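Local coordinates for protein branched-chain alpha-ketoacid decarboxylase (Lactococcus lactis, PDB 2VBF) that probably decarboxylates branched-chain and aromatic alpha-keto acids to aldehydes, using thiamine diphosphate and a magnesium ion as cofactors, at residues 65-78 / 457-469. Sequence-based numbering, arbitrary orientation.
Sequences KWIGNANELNASYM and LTVQELGLSIREK. With TPP (thiamine diphosphate), chain D.
Strand 65-68 runs at 142° to helix 462-467, their axes 9.6 Å apart at closest, and A70 faces E461 where the strand gives way to helix 72-86. E461 carries the middle of the contact. E461 OE1 takes A70 N on the syn lone pair at 3.2 Å, while N69 ND2 reaches the same oxygen from above the carboxylate plane. E461 OE2 offers its anti lone pair to N74 ND2 at 2.8 Å and lies in the plane of that amide. With a lysine in its place, the buried N69 and N74 amides and A70 N would probably lose their shared acceptor. The contact joins the two thiamine diphosphate-binding domains of one subunit; just past A70, E72 OE2 lies 2.7 Å from N1' of the cofactor, whose diphosphate end is held by the second subunit. L464 CD1 touches both I67 CG2 and M78 SD, 3.5 Å from the sulfur. At the outer end R467 NH2 bonds G68 O nearly straight (171°), and with NE it grips E468 OE2 side-on. K65, with CG anti to the backbone N (chi1 -166°) and the chain extended beyond it, carries NZ to the syn lone pair of E468 OE1, a 2.7 Å salt bridge.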
# COMPACT_ATOMS: atom_id res chain seq x y z
N LYS A 65 -23.26 7.33 0.88
CA LYS A 65 -22.99 6.44 -0.24
C LYS A 65 -21.68 5.69 -0.02
O LYS A 65 -20.67 6.29 0.33
CB LYS A 65 -22.91 7.24 -1.54
CG LYS A 65 -22.95 6.37 -2.79
CD LYS A 65 -22.72 7.16 -4.06
CE LYS A 65 -22.55 6.23 -5.27
NZ LYS A 65 -22.56 6.95 -6.57
N TRP A 66 -21.70 4.37 -0.24
CA TRP A 66 -20.48 3.58 -0.35
C TRP A 66 -19.84 3.84 -1.71
O TRP A 66 -20.50 3.69 -2.76
CB TRP A 66 -20.78 2.09 -0.20
CG TRP A 66 -19.60 1.20 -0.43
CD1 TRP A 66 -19.41 0.35 -1.47
CD2 TRP A 66 -18.45 1.09 0.41
NE1 TRP A 66 -18.20 -0.30 -1.33
CE2 TRP A 66 -17.59 0.15 -0.19
CE3 TRP A 66 -18.06 1.69 1.60
CZ2 TRP A 66 -16.37 -0.21 0.39
CZ3 TRP A 66 -16.86 1.35 2.16
CH2 TRP A 66 -16.02 0.39 1.57
N ILE A 67 -18.56 4.20 -1.70
CA ILE A 67 -17.79 4.34 -2.93
C ILE A 67 -16.57 3.42 -2.81
O ILE A 67 -15.56 3.80 -2.22
CB ILE A 67 -17.42 5.79 -3.21
CG1 ILE A 67 -18.70 6.64 -3.29
CG2 ILE A 67 -16.62 5.91 -4.52
CD1 ILE A 67 -18.51 8.04 -3.78
N GLY A 68 -16.69 2.22 -3.36
CA GLY A 68 -15.67 1.19 -3.19
C GLY A 68 -14.49 1.50 -4.07
O GLY A 68 -14.67 1.90 -5.22
N ASN A 69 -13.28 1.33 -3.53
CA ASN A 69 -12.03 1.52 -4.26
C ASN A 69 -11.46 0.19 -4.78
O ASN A 69 -11.86 -0.88 -4.32
CB ASN A 69 -11.01 2.16 -3.32
CG ASN A 69 -11.42 3.54 -2.90
OD1 ASN A 69 -12.02 3.73 -1.85
ND2 ASN A 69 -11.16 4.53 -3.76
N ALA A 70 -10.50 0.27 -5.71
CA ALA A 70 -9.80 -0.92 -6.19
C ALA A 70 -8.89 -1.48 -5.09
O ALA A 70 -8.87 -2.70 -4.85
CB ALA A 70 -9.01 -0.60 -7.46
N ASN A 71 -8.13 -0.61 -4.41
CA ASN A 71 -7.31 -1.01 -3.27
C ASN A 71 -7.38 -0.05 -2.08
O ASN A 71 -7.86 1.09 -2.19
CB ASN A 71 -5.85 -1.35 -3.67
CG ASN A 71 -5.03 -0.15 -4.10
OD1 ASN A 71 -5.13 0.95 -3.56
ND2 ASN A 71 -4.13 -0.40 -5.06
N GLU A 72 -6.87 -0.52 -0.95
CA GLU A 72 -6.95 0.23 0.31
C GLU A 72 -6.03 1.44 0.40
O GLU A 72 -6.38 2.45 1.02
CB GLU A 72 -6.73 -0.68 1.51
CG GLU A 72 -7.85 -1.68 1.71
CD GLU A 72 -7.66 -2.99 0.92
OE1 GLU A 72 -6.77 -3.08 0.03
OE2 GLU A 72 -8.42 -3.94 1.21
N LEU A 73 -4.82 1.34 -0.15
CA LEU A 73 -3.95 2.49 -0.16
C LEU A 73 -4.65 3.64 -0.88
O LEU A 73 -4.68 4.78 -0.39
CB LEU A 73 -2.59 2.19 -0.81
CG LEU A 73 -1.61 3.37 -0.79
CD1 LEU A 73 -1.29 3.86 0.63
CD2 LEU A 73 -0.32 3.06 -1.54
N ASN A 74 -5.24 3.34 -2.03
CA ASN A 74 -5.94 4.34 -2.80
C ASN A 74 -7.13 4.91 -2.04
O ASN A 74 -7.36 6.12 -2.10
CB ASN A 74 -6.37 3.80 -4.16
CG ASN A 74 -5.17 3.45 -5.04
OD1 ASN A 74 -4.03 3.81 -4.72
ND2 ASN A 74 -5.41 2.72 -6.14
N ALA A 75 -7.86 4.05 -1.32
CA ALA A 75 -8.98 4.45 -0.46
C ALA A 75 -8.54 5.48 0.57
O ALA A 75 -9.21 6.50 0.76
CB ALA A 75 -9.62 3.20 0.26
N SER A 76 -7.39 5.24 1.19
CA SER A 76 -6.85 6.14 2.20
C SER A 76 -6.46 7.51 1.61
O SER A 76 -6.77 8.56 2.17
CB SER A 76 -5.67 5.47 2.93
OG SER A 76 -4.50 5.41 2.14
N TYR A 77 -5.84 7.48 0.44
CA TYR A 77 -5.52 8.69 -0.30
C TYR A 77 -6.79 9.47 -0.67
O TYR A 77 -6.85 10.70 -0.59
CB TYR A 77 -4.77 8.34 -1.58
CG TYR A 77 -3.33 7.84 -1.44
CD1 TYR A 77 -2.53 8.16 -0.34
CD2 TYR A 77 -2.75 7.11 -2.49
CE1 TYR A 77 -1.18 7.74 -0.28
CE2 TYR A 77 -1.43 6.69 -2.43
CZ TYR A 77 -0.66 7.01 -1.33
OH TYR A 77 0.65 6.58 -1.30
N MET A 78 -7.79 8.72 -1.13
CA MET A 78 -9.06 9.32 -1.56
C MET A 78 -9.77 10.00 -0.40
O MET A 78 -10.26 11.11 -0.56
CB MET A 78 -9.96 8.27 -2.19
CG MET A 78 -11.16 8.87 -2.93
SD MET A 78 -11.98 7.74 -4.09
CE MET A 78 -10.68 7.48 -5.28
N LEU A 457 1.58 4.28 -9.67
CA LEU A 457 1.34 3.75 -8.32
C LEU A 457 -0.14 3.56 -7.97
O LEU A 457 -0.48 2.72 -7.13
CB LEU A 457 1.97 4.61 -7.23
CG LEU A 457 3.50 4.58 -7.12
CD1 LEU A 457 4.10 5.67 -7.99
CD2 LEU A 457 3.99 4.71 -5.67
N THR A 458 -1.03 4.35 -8.59
CA THR A 458 -2.44 4.44 -8.16
C THR A 458 -3.47 4.44 -9.30
O THR A 458 -4.66 4.71 -9.08
CB THR A 458 -2.68 5.71 -7.29
OG1 THR A 458 -2.33 6.88 -8.05
CG2 THR A 458 -1.87 5.68 -5.97
N VAL A 459 -3.03 4.04 -10.50
CA VAL A 459 -3.84 4.06 -11.72
C VAL A 459 -5.20 3.35 -11.62
O VAL A 459 -6.15 3.74 -12.29
CB VAL A 459 -3.03 3.46 -12.92
CG1 VAL A 459 -2.85 1.97 -12.73
CG2 VAL A 459 -3.73 3.77 -14.25
N GLN A 460 -5.31 2.33 -10.76
CA GLN A 460 -6.52 1.49 -10.75
C GLN A 460 -7.79 2.22 -10.32
O GLN A 460 -8.89 1.70 -10.58
CB GLN A 460 -6.34 0.19 -9.96
CG GLN A 460 -5.77 0.35 -8.56
CD GLN A 460 -4.27 0.26 -8.55
OE1 GLN A 460 -3.57 1.29 -8.58
NE2 GLN A 460 -3.75 -0.95 -8.58
N GLU A 461 -7.68 3.40 -9.72
CA GLU A 461 -8.91 4.16 -9.37
C GLU A 461 -9.56 4.83 -10.59
O GLU A 461 -10.61 5.47 -10.47
CB GLU A 461 -8.66 5.19 -8.26
CG GLU A 461 -8.17 4.59 -6.93
CD GLU A 461 -8.88 3.32 -6.51
OE1 GLU A 461 -10.12 3.32 -6.45
OE2 GLU A 461 -8.19 2.30 -6.23
N LEU A 462 -8.95 4.70 -11.76
CA LEU A 462 -9.62 5.04 -13.01
C LEU A 462 -11.00 4.36 -13.09
O LEU A 462 -11.97 4.98 -13.52
CB LEU A 462 -8.72 4.65 -14.19
CG LEU A 462 -8.87 5.24 -15.59
CD1 LEU A 462 -9.31 6.68 -15.59
CD2 LEU A 462 -7.54 5.07 -16.33
N GLY A 463 -11.11 3.10 -12.66
CA GLY A 463 -12.40 2.40 -12.66
C GLY A 463 -13.48 3.13 -11.87
O GLY A 463 -14.59 3.34 -12.36
N LEU A 464 -13.14 3.52 -10.65
CA LEU A 464 -14.02 4.31 -9.81
C LEU A 464 -14.46 5.61 -10.48
O LEU A 464 -15.63 5.97 -10.43
CB LEU A 464 -13.31 4.61 -8.48
CG LEU A 464 -14.02 5.49 -7.45
CD1 LEU A 464 -13.44 5.24 -6.04
CD2 LEU A 464 -13.95 6.97 -7.80
N SER A 465 -13.52 6.31 -11.11
CA SER A 465 -13.83 7.61 -11.71
C SER A 465 -14.90 7.44 -12.80
O SER A 465 -15.76 8.30 -12.97
CB SER A 465 -12.58 8.31 -12.26
OG SER A 465 -12.08 7.70 -13.44
N ILE A 466 -14.84 6.32 -13.50
CA ILE A 466 -15.76 6.02 -14.60
C ILE A 466 -17.12 5.64 -14.04
O ILE A 466 -18.15 6.21 -14.44
CB ILE A 466 -15.19 4.87 -15.48
CG1 ILE A 466 -13.92 5.37 -16.21
CG2 ILE A 466 -16.22 4.38 -16.48
CD1 ILE A 466 -13.04 4.27 -16.78
N ARG A 467 -17.12 4.72 -13.07
CA ARG A 467 -18.35 4.29 -12.42
C ARG A 467 -19.11 5.45 -11.78
O ARG A 467 -20.33 5.54 -11.91
CB ARG A 467 -18.08 3.22 -11.35
CG ARG A 467 -19.34 2.70 -10.66
CD ARG A 467 -19.00 1.79 -9.50
NE ARG A 467 -18.33 2.57 -8.45
CZ ARG A 467 -17.33 2.15 -7.68
NH1 ARG A 467 -16.81 0.94 -7.81
NH2 ARG A 467 -16.82 3.00 -6.79
N GLU A 468 -18.39 6.32 -11.06
CA GLU A 468 -19.00 7.46 -10.36
C GLU A 468 -19.31 8.66 -11.26
O GLU A 468 -19.90 9.65 -10.80
CB GLU A 468 -18.08 7.90 -9.21
CG GLU A 468 -17.78 6.80 -8.20
CD GLU A 468 -19.02 6.28 -7.51
OE1 GLU A 468 -19.94 7.08 -7.27
OE2 GLU A 468 -19.07 5.06 -7.22
N LYS A 469 -18.92 8.57 -12.53
CA LYS A 469 -19.19 9.61 -13.52
C LYS A 469 -18.63 10.98 -13.12
O LYS A 469 -19.27 12.02 -13.28
CB LYS A 469 -20.69 9.67 -13.84
CG LYS A 469 -21.20 8.38 -14.44
CD LYS A 469 -22.66 8.45 -14.80
CE LYS A 469 -23.15 7.11 -15.29
NZ LYS A 469 -23.10 6.10 -14.20
N1' TPP D . -8.54 -6.56 0.80
C2' TPP D . -7.34 -7.25 0.86
CM2 TPP D . -6.05 -6.51 0.70
N3' TPP D . -7.36 -8.60 1.07
C4' TPP D . -8.56 -9.28 1.22
N4' TPP D . -8.48 -10.59 1.46
C5' TPP D . -9.78 -8.60 1.14
C6' TPP D . -9.75 -7.22 0.92
C7' TPP D . -11.11 -9.34 1.27
N3 TPP D . -11.38 -10.24 0.14
C2 TPP D . -11.11 -11.60 0.09
S1 TPP D . -11.51 -12.36 -1.28
C5 TPP D . -12.06 -10.97 -1.88
C4 TPP D . -11.96 -9.86 -1.03
CM4 TPP D . -12.41 -8.46 -1.35
C6 TPP D . -12.65 -11.01 -3.26
C7 TPP D . -11.65 -11.40 -4.35
O7 TPP D . -12.38 -11.28 -5.56
PA TPP D . -11.87 -11.93 -6.95
O1A TPP D . -10.38 -11.63 -7.04
O2A TPP D . -12.67 -11.28 -8.06
O3A TPP D . -12.06 -13.50 -6.77
PB TPP D . -13.34 -14.41 -7.20
O1B TPP D . -13.81 -15.06 -5.93
O2B TPP D . -12.83 -15.42 -8.19
O3B TPP D . -14.36 -13.51 -7.84
O HOH W 1 -20.39 3.50 -5.56
O HOH W 2 -13.52 0.72 -7.50
O HOH W 3 -2.08 1.77 -5.07